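Local atomic coordinates of sensor protein (Shewanella oneidensis, PDB entry 3LIC), a protein that probably senses an extracellular signal through its PDC-fold sensor region and relays it across the membrane as a two-component histidine kinase. Residues 5-8 / 9-13; 39-42 / 43-47; 58-61 / 62-66; 119-122 / 123-127; 166-169 / 170-173. All coordinates share one frame; numbering follows the deposited sequence.

Interactions 1 and 2 lie on the same helix, 2-46, with centres about 50 Å apart and on opposite sides of the chain's centre. Interaction 2 touches interaction 3 on helix 55-68, where Leu39 CB packs 3.7 Å from Arg65 NH1. Interactions 3, 4 and 5 all belong to the first PDC sensor domain. Interaction 5 spans the end of strand 161-168. Its nearest atoms are about 6 Å from those of interaction 3 and also about 6 Å from those of interaction 4. A bound 1,2-ethanediol joins the last two: Asp166 of interaction 5 is hydrogen-bonded to it, and the Trp120 ring of interaction 4 lies beside it.

Interaction 1: 5-8 / 9-13; sequences SIEK and RLYEN
Glu7 and Tyr11 meet one turn apart on helix 2-46, the long N-terminal helix of the PDC fold. Glu7 CG lies 3.8 Å from Tyr11 CE2, and the two side chains run side by side in the same direction. The carboxylate and ring planes stand 41° apart, and it is mainly the methylene that touches the ring. Glu7 CG is anti to the backbone N (chi1 -177°), which carries it alongside the tyrosine.

Ile6 and Leu10 pair in the same way. Ile6 CG2 touches Leu10 CD1 at 4.1 Å, branch methyl to branch methyl.

The exposed side of the helix is polar. Lys8 reaches across to Glu12, but NZ stops 3.8 Å from OE2. This is a long salt bridge and probably a weak hold. The Arg9 chain bends at chi3, and one face of its guanidinium lies over Ile6 CA. Arg9 NH2 comes to 3.9 Å from Ser5 OG. The Ser5 hydroxyl has a weak hydrogen bond to Asn2 O.

Further out, Ile6 and Leu10 both pack on Phe266 of helix 262-268. Leu10 and Tyr11 rest on Leu243 of strand 241-248, and Tyr11 also touches Gln231 and Ser233 of strand 230-235. The apolar side of the helix thus covers parts of the five-stranded sheet and the C-terminal helix.

Ordinary helical bonds fix the spacing of the Ser5-Arg9, Ile6-Leu10 and Glu7-Tyr11 pairs. Arg9 N bonds Ser5 O at 3.1 Å and Tyr11 N bonds Glu7 O at 3.0 Å. Between them Leu10 N gives its hydrogen to Ile6 O over 2.9 Å, with an N-H...O angle of 161°.

Interaction 2: 39-42 / 43-47; sequences LSDF and IGLLA
Ile43 packs back on Leu39, one turn earlier on helix 2-46. The two side chains cross obliquely. Ile43 CG1 lies 4.1 Å from Leu39 CD1, and Ile43 CD1 touches the same methyl. Ile43 CG1 is anti to its own carbonyl carbon (chi1 -62°), which lays the longer branch back over the preceding turn, 3.3 Å from Leu39 O. Leu39 O also accepts Ile43 N at 3.0 Å in an almost straight bond, 177° at the hydrogen. Ile43 continues outward to Thr163, Phe153 and Ile52. Replacing it by alanine would probably leave Leu39 CD1 and Phe153 without this packing partner and weaken the helix's hold on the sheet.

Phe42 takes part mainly through its backbone. Phe42 O accepts Leu46 N at 2.8 Å and a weak second bond from Leu45 N. Its ring turns to the surface and does not join the packing of Ile43.

Asp41 and Leu45 meet on the surface. Leu45 CD1 approaches the carboxylate, 3.7 Å from Asp41 OD2. On the buried side, Ser40 OG is hydrogen-bonded to Val151 O and to Thr163 OG1.

Ala47 is the first residue to leave helical backbone angles. The arrangement is therefore the last turns of the long N-terminal helix of a PDC sensor, where its apolar side lies against strands 145-153 and 161-168 of the first domain's sheet.

Interaction 3: 58-61 / 62-66; sequences LKTV and LTNRI
Asn64 lies alongside Thr60 on helix 55-68, and the two side chains point the same way. From CB outward, Asn64 stays close to one backbone oxygen. Asn64 CB is 3.7 Å from Thr60 O, and CG is 3.5 Å from it. At the tip, Asn64 ND2 is 3.7 Å and Asn64 OD1 3.8 Å from Thr60 O. Asn64 ND2 also lies 3.8 Å from Thr60 CG2. Asn64 CG is anti to its own carbonyl carbon (chi1 -68°), which keeps the amide beside the preceding turn. Asn64 N bonds Thr60 O at 3.2 Å in a nearly straight line, 178° at the hydrogen. The hydroxyl of Thr60 is engaged with Glu56 O, one turn earlier.

Thr63 doubles a helical bond. Thr63 OG1 donates to Lys59 O at 2.7 Å, and its N reaches the same oxygen at 2.9 Å. The two donors come from opposite faces of the carbonyl plane. Lys59 O is thus gripped twice, which fixes the rotation of the threonine. A valine in place of Thr63 is likely to leave Lys59 O with the backbone N as its one donor here, and nothing polar to set the side-chain rotation.

On its inner side the helix lies against the six-stranded sheet. Leu62 packs on Ser75 and Ile77 of strand 74-79 and on Val94 of strand 92-96. Arg65 NH1 bonds Asn35 O, tying helix 55-68 to helix 2-46.

Interaction 4: 119-122 / 123-127; sequences DWWS and KAINQ
Trp121 O takes two backbone donors, Ala124 N at 3.1 Å and Ile125 N at 3.2 Å. The Ile125 bond runs nearly straight out from the carbonyl. The Ala124 bond comes from above the carbonyl plane, 54° out of it. Helix 119-122, which holds Trp121, is a single turn, and Lys123 N closes on Asp119 O at 2.9 Å. The chain thus turns tightly before it leads on to strand 131-137.

The main side-chain contact is Trp121 with Ile125. They lie side by side, pointing the same way. Ile125 CB sits over one face of the indole, 4.1 Å above the plane and toward the rim. Ile125 CG1 touches Trp121 CZ2 at 3.9 Å, and its CD1 meets CH2 at the same distance. Trp121 CG is anti to the backbone N (chi1 171°), which lays the six-membered ring beside the isoleucine. The Tyr113 ring meets the same indole edge-to-face. Both Trp121 and Ile125 also pack on Val162 of strand 161-168.

Ala124 CB rests 3.4 Å from Trp120 O. Asp119 OD2 has weak hydrogen bonds to Tyr131 OH and Lys134 N.

Trp120 also packs on the sheet, at Val162, Thr164 and Thr148, and Trp121 CB lies over one face of its ring. Trp120 NE1 is hydrogen-bonded to Tyr111 OH, which probably limits the turning of the indole. Trp120 CE2 lies 3.4 Å from C1 of a bound 1,2-ethanediol, probably from the crystallisation liquor. The arrangement is consistent with the ligand pocket of a PDC sensor domain, where a short helix and loop cover the sheet.

Interaction 5: 166-169 / 170-173; sequences DLAL and DRLP. With EDO (1,2-ethanediol), chain B.
Ala168 and Arg171 are joined by a backbone bond as strand 161-168 ends. Arg171 N donates to Ala168 O at 3.1 Å. Next, Leu172 N donates to Leu169 O at 3.0 Å. Both donors stand well above the carbonyl planes, 54° and 57° out of them. Two successive i+3 to i hydrogen bonds thus turn the chain sharply from the strand into helix 172-176. Pro173 CD lies 3.7 Å from Leu169 O, the same oxygen that Leu172 N uses.

Apolar contacts follow the turn. Leu169 CD2 touches Leu172 CD1 at 4.3 Å. Leu172 also packs on Leu28 of helix 2-46, while Leu169 rests on Leu145 and Ala135 of the sheet.

The charged groups look outward from the turn. Arg171 bends at chi3 (64°), which swings its guanidinium away from the strand. There NH1 bonds Pro70 O, and NH2 makes a long, weak ion pair with Asp71. Asp170 has a similarly long, weak partner in Lys198.

The ligand bonds belong to Asp166 on the strand. Asp166 OD1 accepts a hydrogen bond from O2 of a bound 1,2-ethanediol at 2.6 Å. The other carboxylate oxygen, OD2, accepts O1, but its position in the model is less sure. Tyr93 OH also bonds Asp166 OD1, probably steadying the carboxylate. Thr164 OG1 and Tyr136 OH are bonded to the same diol.

The diol is probably from the crystallisation liquor, but its site resembles the ligand pocket on the sheet of a PDC domain. The turn after strand 161-168 leads from the last strand of that sheet toward the second one.

Interaction 1: 5-8 / 9-13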
loop_
_atom_site.group_PDB
_atom_site.type_symbol
_atom_site.label_atom_id
_atom_site.label_comp_id
_atom_site.label_asym_id
_atom_site.label_seq_id
_atom_site.Cartn_x
_atom_site.Cartn_y
_atom_site.Cartn_z
ATOM N N SER A 5 -33.057 -16.019 4.670
ATOM C CA SER A 5 -33.231 -14.609 4.470
ATOM C C SER A 5 -32.338 -13.756 5.394
ATOM O O SER A 5 -31.928 -12.696 5.010
ATOM C CB SER A 5 -34.698 -14.172 4.537
ATOM O OG SER A 5 -35.086 -14.182 5.877
ATOM N N ILE A 6 -32.006 -14.233 6.575
ATOM C CA ILE A 6 -31.088 -13.534 7.461
ATOM C C ILE A 6 -29.737 -13.485 6.752
ATOM O O ILE A 6 -29.158 -12.412 6.590
ATOM C CB ILE A 6 -30.992 -14.229 8.833
ATOM C CG1 ILE A 6 -32.268 -13.929 9.663
ATOM C CG2 ILE A 6 -29.771 -13.791 9.598
ATOM C CD1 ILE A 6 -32.387 -14.789 11.000
ATOM N N GLU A 7 -29.307 -14.631 6.219
ATOM C CA GLU A 7 -28.068 -14.702 5.446
ATOM C C GLU A 7 -28.010 -13.793 4.204
ATOM O O GLU A 7 -26.991 -13.187 3.936
ATOM C CB GLU A 7 -27.735 -16.130 5.016
ATOM C CG GLU A 7 -26.407 -16.200 4.275
ATOM C CD GLU A 7 -25.952 -17.633 4.115
ATOM O OE1 GLU A 7 -26.551 -18.342 3.264
ATOM O OE2 GLU A 7 -25.031 -18.053 4.875
ATOM N N LYS A 8 -29.091 -13.743 3.437
ATOM C CA LYS A 8 -29.107 -12.882 2.304
ATOM C C LYS A 8 -28.961 -11.383 2.737
ATOM O O LYS A 8 -28.301 -10.598 2.055
ATOM C CB LYS A 8 -30.360 -13.131 1.531
ATOM C CG LYS A 8 -30.576 -12.246 0.367
ATOM C CD LYS A 8 -32.052 -12.261 0.021
ATOM C CE LYS A 8 -32.471 -10.949 -0.708
ATOM N NZ LYS A 8 -32.709 -11.233 -2.151
ATOM N N ARG A 9 -29.541 -11.003 3.877
ATOM C CA ARG A 9 -29.412 -9.631 4.379
ATOM C C ARG A 9 -27.976 -9.393 4.844
ATOM O O ARG A 9 -27.451 -8.317 4.624
ATOM C CB ARG A 9 -30.361 -9.385 5.568
ATOM C CG ARG A 9 -30.594 -7.927 5.985
ATOM C CD ARG A 9 -31.813 -7.890 6.984
ATOM N NE ARG A 9 -32.655 -9.086 6.794
ATOM C CZ ARG A 9 -33.290 -9.725 7.769
ATOM N NH1 ARG A 9 -33.216 -9.268 8.998
ATOM N NH2 ARG A 9 -34.011 -10.823 7.519
ATOM N N LEU A 10 -27.372 -10.363 5.529
ATOM C CA LEU A 10 -25.996 -10.250 5.961
ATOM C C LEU A 10 -25.055 -9.996 4.786
ATOM O O LEU A 10 -24.130 -9.164 4.889
ATOM C CB LEU A 10 -25.506 -11.482 6.759
ATOM C CG LEU A 10 -26.209 -11.670 8.113
ATOM C CD1 LEU A 10 -25.800 -12.988 8.808
ATOM C CD2 LEU A 10 -26.000 -10.407 9.051
ATOM N N TYR A 11 -25.258 -10.719 3.684
ATOM C CA TYR A 11 -24.387 -10.553 2.516
ATOM C C TYR A 11 -24.590 -9.187 1.850
ATOM O O TYR A 11 -23.640 -8.616 1.250
ATOM C CB TYR A 11 -24.592 -11.661 1.487
ATOM C CG TYR A 11 -23.736 -12.886 1.755
ATOM C CD1 TYR A 11 -22.345 -12.767 1.974
ATOM C CD2 TYR A 11 -24.311 -14.171 1.794
ATOM C CE1 TYR A 11 -21.581 -13.889 2.234
ATOM C CE2 TYR A 11 -23.536 -15.306 2.027
ATOM C CZ TYR A 11 -22.184 -15.161 2.244
ATOM O OH TYR A 11 -21.429 -16.266 2.455
ATOM N N GLU A 12 -25.820 -8.682 1.899
ATOM C CA GLU A 12 -26.083 -7.403 1.232
ATOM C C GLU A 12 -25.342 -6.312 1.995
ATOM O O GLU A 12 -24.776 -5.449 1.404
ATOM C CB GLU A 12 -27.587 -7.128 1.138
ATOM C CG GLU A 12 -28.295 -8.252 0.375
ATOM C CD GLU A 12 -29.789 -8.015 0.189
ATOM O OE1 GLU A 12 -30.405 -7.341 1.067
ATOM O OE2 GLU A 12 -30.327 -8.527 -0.824
ATOM N N ASN A 13 -25.317 -6.413 3.319
ATOM C CA ASN A 13 -24.673 -5.423 4.152
ATOM C C ASN A 13 -23.169 -5.526 3.968
ATOM O O ASN A 13 -22.508 -4.523 3.832
ATOM C CB ASN A 13 -25.014 -5.621 5.621
ATOM C CG ASN A 13 -26.478 -5.344 5.930
ATOM O OD1 ASN A 13 -27.207 -4.795 5.112
ATOM N ND2 ASN A 13 -26.919 -5.754 7.116
#

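Interaction 2: 39-42 / 43-47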
loop_
_atom_site.group_PDB
_atom_site.type_symbol
_atom_site.label_atom_id
_atom_site.label_comp_id
_atom_site.label_asym_id
_atom_site.label_seq_id
_atom_site.Cartn_x
_atom_site.Cartn_y
_atom_site.Cartn_z
ATOM N N LEU A 39 5.140 15.389 -8.036
ATOM C CA LEU A 39 6.481 15.747 -7.549
ATOM C C LEU A 39 7.580 15.323 -8.545
ATOM O O LEU A 39 8.483 16.133 -8.852
ATOM C CB LEU A 39 6.746 15.253 -6.112
ATOM C CG LEU A 39 8.155 15.520 -5.582
ATOM C CD1 LEU A 39 8.485 17.029 -5.553
ATOM C CD2 LEU A 39 8.286 14.883 -4.149
ATOM N N SER A 40 7.502 14.099 -9.077
ATOM C CA SER A 40 8.502 13.736 -10.097
ATOM C C SER A 40 8.429 14.604 -11.360
ATOM O O SER A 40 9.409 14.893 -11.979
ATOM C CB SER A 40 8.416 12.254 -10.471
ATOM O OG SER A 40 8.925 11.495 -9.369
ATOM N N ASP A 41 7.233 14.999 -11.733
ATOM C CA ASP A 41 6.992 15.890 -12.852
ATOM C C ASP A 41 7.682 17.249 -12.583
ATOM O O ASP A 41 8.475 17.700 -13.409
ATOM C CB ASP A 41 5.460 16.039 -13.022
ATOM C CG ASP A 41 5.049 16.298 -14.447
ATOM O OD1 ASP A 41 4.134 17.104 -14.721
ATOM O OD2 ASP A 41 5.644 15.688 -15.321
ATOM N N PHE A 42 7.439 17.877 -11.429
ATOM C CA PHE A 42 8.104 19.164 -11.100
ATOM C C PHE A 42 9.640 19.048 -11.157
ATOM O O PHE A 42 10.329 19.893 -11.783
ATOM C CB PHE A 42 7.694 19.795 -9.720
ATOM C CG PHE A 42 6.138 19.760 -9.399
ATOM C CD1 PHE A 42 5.152 19.665 -10.446
ATOM C CD2 PHE A 42 5.672 19.829 -8.059
ATOM C CE1 PHE A 42 3.740 19.602 -10.192
ATOM C CE2 PHE A 42 4.254 19.793 -7.790
ATOM C CZ PHE A 42 3.272 19.702 -8.861
ATOM N N ILE A 43 10.183 18.031 -10.472
ATOM C CA ILE A 43 11.627 17.838 -10.472
ATOM C C ILE A 43 12.138 17.658 -11.869
ATOM O O ILE A 43 13.053 18.348 -12.282
ATOM C CB ILE A 43 12.026 16.639 -9.660
ATOM C CG1 ILE A 43 11.605 16.881 -8.209
ATOM C CG2 ILE A 43 13.526 16.418 -9.793
ATOM C CD1 ILE A 43 12.080 15.844 -7.201
ATOM N N GLY A 44 11.536 16.762 -12.639
ATOM C CA GLY A 44 11.991 16.596 -14.017
ATOM C C GLY A 44 11.958 17.816 -14.960
ATOM O O GLY A 44 12.855 17.978 -15.794
ATOM N N LEU A 45 10.930 18.652 -14.872
ATOM C CA LEU A 45 10.716 19.742 -15.844
ATOM C C LEU A 45 11.246 21.095 -15.337
ATOM O O LEU A 45 11.849 21.849 -16.103
ATOM C CB LEU A 45 9.221 19.861 -16.191
ATOM C CG LEU A 45 8.632 18.681 -16.972
ATOM C CD1 LEU A 45 7.113 18.670 -16.918
ATOM C CD2 LEU A 45 9.090 18.663 -18.413
ATOM N N LEU A 46 11.050 21.384 -14.049
ATOM C CA LEU A 46 11.372 22.680 -13.490
ATOM C C LEU A 46 12.643 22.787 -12.603
ATOM O O LEU A 46 13.129 23.873 -12.368
ATOM C CB LEU A 46 10.209 23.144 -12.618
ATOM C CG LEU A 46 8.829 23.287 -13.272
ATOM C CD1 LEU A 46 7.831 23.765 -12.210
ATOM C CD2 LEU A 46 8.871 24.218 -14.480
ATOM N N ALA A 47 13.166 21.680 -12.090
ATOM C CA ALA A 47 14.106 21.775 -10.989
ATOM C C ALA A 47 15.471 22.176 -11.411
ATOM O O ALA A 47 15.967 21.749 -12.411
ATOM C CB ALA A 47 14.174 20.473 -10.208
#

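Interaction 3: 58-61 / 62-66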
loop_
_atom_site.group_PDB
_atom_site.type_symbol
_atom_site.label_atom_id
_atom_site.label_comp_id
_atom_site.label_asym_id
_atom_site.label_seq_id
_atom_site.Cartn_x
_atom_site.Cartn_y
_atom_site.Cartn_z
ATOM N N LEU A 58 15.628 19.797 0.277
ATOM C CA LEU A 58 14.779 18.610 0.075
ATOM C C LEU A 58 14.035 18.213 1.355
ATOM O O LEU A 58 12.836 17.812 1.327
ATOM C CB LEU A 58 15.586 17.450 -0.476
ATOM C CG LEU A 58 16.298 17.766 -1.777
ATOM C CD1 LEU A 58 17.126 16.562 -2.249
ATOM C CD2 LEU A 58 15.347 18.123 -2.887
ATOM N N LYS A 59 14.700 18.401 2.486
ATOM C CA LYS A 59 14.081 18.114 3.770
ATOM C C LYS A 59 12.896 19.013 4.031
ATOM O O LYS A 59 11.811 18.574 4.471
ATOM C CB LYS A 59 15.122 18.313 4.899
ATOM C CG LYS A 59 14.529 18.258 6.300
ATOM C CD LYS A 59 15.738 17.954 7.291
ATOM C CE LYS A 59 15.331 18.111 8.728
ATOM N NZ LYS A 59 14.858 19.472 8.844
ATOM N N THR A 60 13.090 20.304 3.788
ATOM C CA THR A 60 11.928 21.247 3.824
ATOM C C THR A 60 10.834 20.829 2.854
ATOM O O THR A 60 9.755 20.622 3.274
ATOM C CB THR A 60 12.374 22.665 3.527
ATOM O OG1 THR A 60 13.499 22.929 4.377
ATOM C CG2 THR A 60 11.264 23.687 3.771
ATOM N N VAL A 61 11.097 20.687 1.565
ATOM C CA VAL A 61 10.038 20.185 0.624
ATOM C C VAL A 61 9.242 18.951 1.150
ATOM O O VAL A 61 7.970 18.978 1.215
ATOM C CB VAL A 61 10.620 19.846 -0.801
ATOM C CG1 VAL A 61 9.521 19.171 -1.697
ATOM C CG2 VAL A 61 11.106 21.106 -1.457
ATOM N N LEU A 62 9.977 17.902 1.529
ATOM C CA LEU A 62 9.347 16.662 1.921
ATOM C C LEU A 62 8.597 16.780 3.244
ATOM O O LEU A 62 7.539 16.148 3.399
ATOM C CB LEU A 62 10.354 15.509 2.032
ATOM C CG LEU A 62 11.068 15.118 0.747
ATOM C CD1 LEU A 62 12.194 14.155 0.982
ATOM C CD2 LEU A 62 10.051 14.506 -0.200
ATOM N N THR A 63 9.154 17.533 4.214
ATOM C CA THR A 63 8.398 17.780 5.473
ATOM C C THR A 63 7.054 18.430 5.267
ATOM O O THR A 63 6.022 17.945 5.799
ATOM C CB THR A 63 9.184 18.648 6.491
ATOM O OG1 THR A 63 10.392 17.972 6.745
ATOM C CG2 THR A 63 8.406 18.775 7.845
ATOM N N ASN A 64 7.065 19.527 4.509
ATOM C CA ASN A 64 5.820 20.257 4.214
ATOM C C ASN A 64 4.797 19.380 3.498
ATOM O O ASN A 64 3.579 19.424 3.758
ATOM C CB ASN A 64 6.144 21.464 3.325
ATOM C CG ASN A 64 6.939 22.511 4.049
ATOM O OD1 ASN A 64 7.065 22.441 5.260
ATOM N ND2 ASN A 64 7.494 23.488 3.316
ATOM N N ARG A 65 5.290 18.561 2.580
ATOM C CA ARG A 65 4.394 17.660 1.822
ATOM C C ARG A 65 3.802 16.601 2.713
ATOM O O ARG A 65 2.615 16.268 2.589
ATOM C CB ARG A 65 5.161 17.103 0.585
ATOM C CG ARG A 65 5.040 15.602 0.323
ATOM C CD ARG A 65 5.759 15.188 -1.081
ATOM N NE ARG A 65 5.267 13.951 -1.652
ATOM C CZ ARG A 65 4.552 13.952 -2.752
ATOM N NH1 ARG A 65 4.334 15.119 -3.347
ATOM N NH2 ARG A 65 4.052 12.830 -3.248
ATOM N N ILE A 66 4.572 16.014 3.618
ATOM C CA ILE A 66 3.979 15.008 4.501
ATOM C C ILE A 66 3.054 15.723 5.519
ATOM O O ILE A 66 1.917 15.299 5.818
ATOM C CB ILE A 66 5.169 14.203 5.188
ATOM C CG1 ILE A 66 5.758 13.288 4.103
ATOM C CG2 ILE A 66 4.753 13.363 6.424
ATOM C CD1 ILE A 66 4.639 12.407 3.453
#

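Interaction 4: 119-122 / 123-127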
loop_
_atom_site.group_PDB
_atom_site.type_symbol
_atom_site.label_atom_id
_atom_site.label_comp_id
_atom_site.label_asym_id
_atom_site.label_seq_id
_atom_site.Cartn_x
_atom_site.Cartn_y
_atom_site.Cartn_z
ATOM N N ASP A 119 12.316 -3.167 -3.822
ATOM C CA ASP A 119 11.343 -3.031 -4.928
ATOM C C ASP A 119 11.165 -1.609 -5.348
ATOM O O ASP A 119 11.239 -1.269 -6.556
ATOM C CB ASP A 119 9.945 -3.501 -4.463
ATOM C CG ASP A 119 9.580 -4.861 -5.021
ATOM O OD1 ASP A 119 10.546 -5.504 -5.535
ATOM O OD2 ASP A 119 8.345 -5.217 -4.962
ATOM N N TRP A 120 10.917 -0.757 -4.344
ATOM C CA TRP A 120 10.578 0.631 -4.640
ATOM C C TRP A 120 11.599 1.405 -5.459
ATOM O O TRP A 120 11.262 2.426 -6.061
ATOM C CB TRP A 120 10.236 1.395 -3.356
ATOM C CG TRP A 120 11.370 1.693 -2.422
ATOM C CD1 TRP A 120 11.660 1.049 -1.204
ATOM C CD2 TRP A 120 12.282 2.789 -2.520
ATOM N NE1 TRP A 120 12.712 1.660 -0.588
ATOM C CE2 TRP A 120 13.141 2.716 -1.364
ATOM C CE3 TRP A 120 12.466 3.837 -3.467
ATOM C CZ2 TRP A 120 14.130 3.670 -1.105
ATOM C CZ3 TRP A 120 13.512 4.792 -3.236
ATOM C CH2 TRP A 120 14.324 4.706 -2.041
ATOM N N TRP A 121 12.860 0.970 -5.389
ATOM C CA TRP A 121 13.930 1.530 -6.208
ATOM C C TRP A 121 14.079 0.670 -7.496
ATOM O O TRP A 121 13.907 1.165 -8.584
ATOM C CB TRP A 121 15.266 1.568 -5.459
ATOM C CG TRP A 121 16.355 1.942 -6.439
ATOM C CD1 TRP A 121 17.163 1.084 -7.139
ATOM C CD2 TRP A 121 16.667 3.269 -6.923
ATOM N NE1 TRP A 121 17.988 1.800 -7.969
ATOM C CE2 TRP A 121 17.688 3.127 -7.892
ATOM C CE3 TRP A 121 16.165 4.551 -6.640
ATOM C CZ2 TRP A 121 18.260 4.211 -8.564
ATOM C CZ3 TRP A 121 16.729 5.663 -7.335
ATOM C CH2 TRP A 121 17.790 5.477 -8.274
ATOM N N SER A 122 14.348 -0.620 -7.341
ATOM C CA SER A 122 14.742 -1.472 -8.461
ATOM C C SER A 122 13.677 -1.487 -9.559
ATOM O O SER A 122 13.992 -1.296 -10.747
ATOM C CB SER A 122 14.953 -2.889 -7.974
ATOM O OG SER A 122 15.994 -2.978 -7.043
ATOM N N LYS A 123 12.417 -1.717 -9.189
ATOM C CA LYS A 123 11.391 -1.863 -10.227
ATOM C C LYS A 123 11.226 -0.564 -11.033
ATOM O O LYS A 123 11.101 -0.572 -12.261
ATOM C CB LYS A 123 10.080 -2.337 -9.622
ATOM C CG LYS A 123 10.029 -3.833 -9.493
ATOM C CD LYS A 123 10.293 -4.455 -10.888
ATOM C CE LYS A 123 9.932 -5.956 -10.995
ATOM N NZ LYS A 123 10.556 -6.530 -12.249
ATOM N N ALA A 124 11.365 0.549 -10.317
ATOM C CA ALA A 124 10.708 1.833 -10.586
ATOM C C ALA A 124 11.614 2.896 -11.299
ATOM O O ALA A 124 11.097 3.883 -11.916
ATOM C CB ALA A 124 10.166 2.383 -9.238
ATOM N N ILE A 125 12.939 2.716 -11.210
ATOM C CA ILE A 125 13.895 3.690 -11.830
ATOM C C ILE A 125 13.681 3.873 -13.381
ATOM O O ILE A 125 14.052 4.918 -13.975
ATOM C CB ILE A 125 15.430 3.431 -11.421
ATOM C CG1 ILE A 125 16.353 4.567 -11.917
ATOM C CG2 ILE A 125 15.940 2.048 -11.906
ATOM C CD1 ILE A 125 15.864 6.010 -11.594
ATOM N N ASN A 126 13.074 2.894 -14.053
ATOM C CA ASN A 126 12.504 3.297 -15.349
ATOM C C ASN A 126 11.129 2.764 -15.814
ATOM O O ASN A 126 10.953 2.471 -16.977
ATOM C CB ASN A 126 13.566 3.409 -16.483
ATOM C CG ASN A 126 14.112 2.080 -16.934
ATOM O OD1 ASN A 126 14.466 1.218 -16.121
ATOM N ND2 ASN A 126 14.199 1.917 -18.235
ATOM N N GLN A 127 10.144 2.685 -14.926
ATOM C CA GLN A 127 8.774 2.427 -15.398
ATOM C C GLN A 127 8.191 3.684 -16.043
ATOM O O GLN A 127 7.443 3.610 -17.066
ATOM C CB GLN A 127 7.864 1.965 -14.283
ATOM C CG GLN A 127 6.918 0.871 -14.772
ATOM C CD GLN A 127 7.082 -0.500 -14.055
ATOM O OE1 GLN A 127 8.154 -0.835 -13.509
ATOM N NE2 GLN A 127 5.988 -1.278 -14.037
#

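Interaction 5: 166-169 / 170-173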
loop_
_atom_site.group_PDB
_atom_site.type_symbol
_atom_site.label_atom_id
_atom_site.label_comp_id
_atom_site.label_asym_id
_atom_site.label_seq_id
_atom_site.Cartn_x
_atom_site.Cartn_y
_atom_site.Cartn_z
ATOM N N ASP A 166 4.991 6.730 0.805
ATOM C CA ASP A 166 4.751 5.525 1.614
ATOM C C ASP A 166 3.391 5.626 2.290
ATOM O O ASP A 166 3.012 6.691 2.831
ATOM C CB ASP A 166 5.826 5.363 2.729
ATOM C CG ASP A 166 7.235 5.227 2.176
ATOM O OD1 ASP A 166 8.198 5.483 2.942
ATOM O OD2 ASP A 166 7.376 4.843 0.977
ATOM N N LEU A 167 2.679 4.498 2.300
ATOM C CA LEU A 167 1.444 4.394 3.041
ATOM C C LEU A 167 1.635 3.326 4.123
ATOM O O LEU A 167 1.931 2.181 3.807
ATOM C CB LEU A 167 0.297 3.979 2.112
ATOM C CG LEU A 167 -0.069 4.923 0.959
ATOM C CD1 LEU A 167 -1.302 4.257 0.278
ATOM C CD2 LEU A 167 -0.441 6.341 1.460
ATOM N N ALA A 168 1.461 3.696 5.395
ATOM C CA ALA A 168 1.698 2.750 6.496
ATOM C C ALA A 168 0.552 1.730 6.527
ATOM O O ALA A 168 -0.633 2.134 6.543
ATOM C CB ALA A 168 1.765 3.514 7.829
ATOM N N LEU A 169 0.845 0.429 6.543
ATOM C CA LEU A 169 -0.279 -0.505 6.518
ATOM C C LEU A 169 -1.129 -0.433 7.738
ATOM O O LEU A 169 -2.340 -0.673 7.633
ATOM C CB LEU A 169 0.159 -1.969 6.376
ATOM C CG LEU A 169 1.068 -2.336 5.216
ATOM C CD1 LEU A 169 1.111 -3.862 5.172
ATOM C CD2 LEU A 169 0.663 -1.820 3.903
ATOM N N ASP A 170 -0.534 -0.195 8.907
ATOM C CA ASP A 170 -1.367 -0.108 10.139
ATOM C C ASP A 170 -2.518 0.883 10.017
ATOM O O ASP A 170 -3.528 0.773 10.718
ATOM C CB ASP A 170 -0.531 0.230 11.401
ATOM C CG ASP A 170 0.314 -0.984 11.877
ATOM O OD1 ASP A 170 0.074 -2.150 11.408
ATOM O OD2 ASP A 170 1.230 -0.783 12.714
ATOM N N ARG A 171 -2.393 1.844 9.122
ATOM C CA ARG A 171 -3.474 2.834 8.996
ATOM C C ARG A 171 -4.623 2.478 8.066
ATOM O O ARG A 171 -5.656 3.149 8.081
ATOM C CB ARG A 171 -2.900 4.178 8.589
ATOM C CG ARG A 171 -2.044 4.752 9.668
ATOM C CD ARG A 171 -1.581 6.154 9.323
ATOM N NE ARG A 171 -2.776 6.994 9.256
ATOM C CZ ARG A 171 -2.760 8.263 8.831
ATOM N NH1 ARG A 171 -1.606 8.818 8.441
ATOM N NH2 ARG A 171 -3.882 8.964 8.804
ATOM N N LEU A 172 -4.430 1.496 7.184
ATOM C CA LEU A 172 -5.451 1.215 6.170
ATOM C C LEU A 172 -6.826 0.973 6.742
ATOM O O LEU A 172 -7.793 1.452 6.169
ATOM C CB LEU A 172 -5.078 0.017 5.288
ATOM C CG LEU A 172 -3.884 0.240 4.382
ATOM C CD1 LEU A 172 -3.541 -1.062 3.641
ATOM C CD2 LEU A 172 -4.221 1.418 3.401
ATOM N N PRO A 173 -6.964 0.209 7.840
ATOM C CA PRO A 173 -8.322 -0.065 8.376
ATOM C C PRO A 173 -9.113 1.168 8.738
ATOM O O PRO A 173 -10.292 1.318 8.387
ATOM C CB PRO A 173 -8.013 -0.847 9.667
ATOM C CG PRO A 173 -6.603 -1.540 9.373
ATOM C CD PRO A 173 -5.907 -0.382 8.706
HETATM C C1 EDO B . 10.885 4.651 0.330
HETATM O O1 EDO B . 9.817 5.601 0.122
HETATM C C2 EDO B . 11.211 4.455 1.808
HETATM O O2 EDO B . 10.128 3.739 2.452
#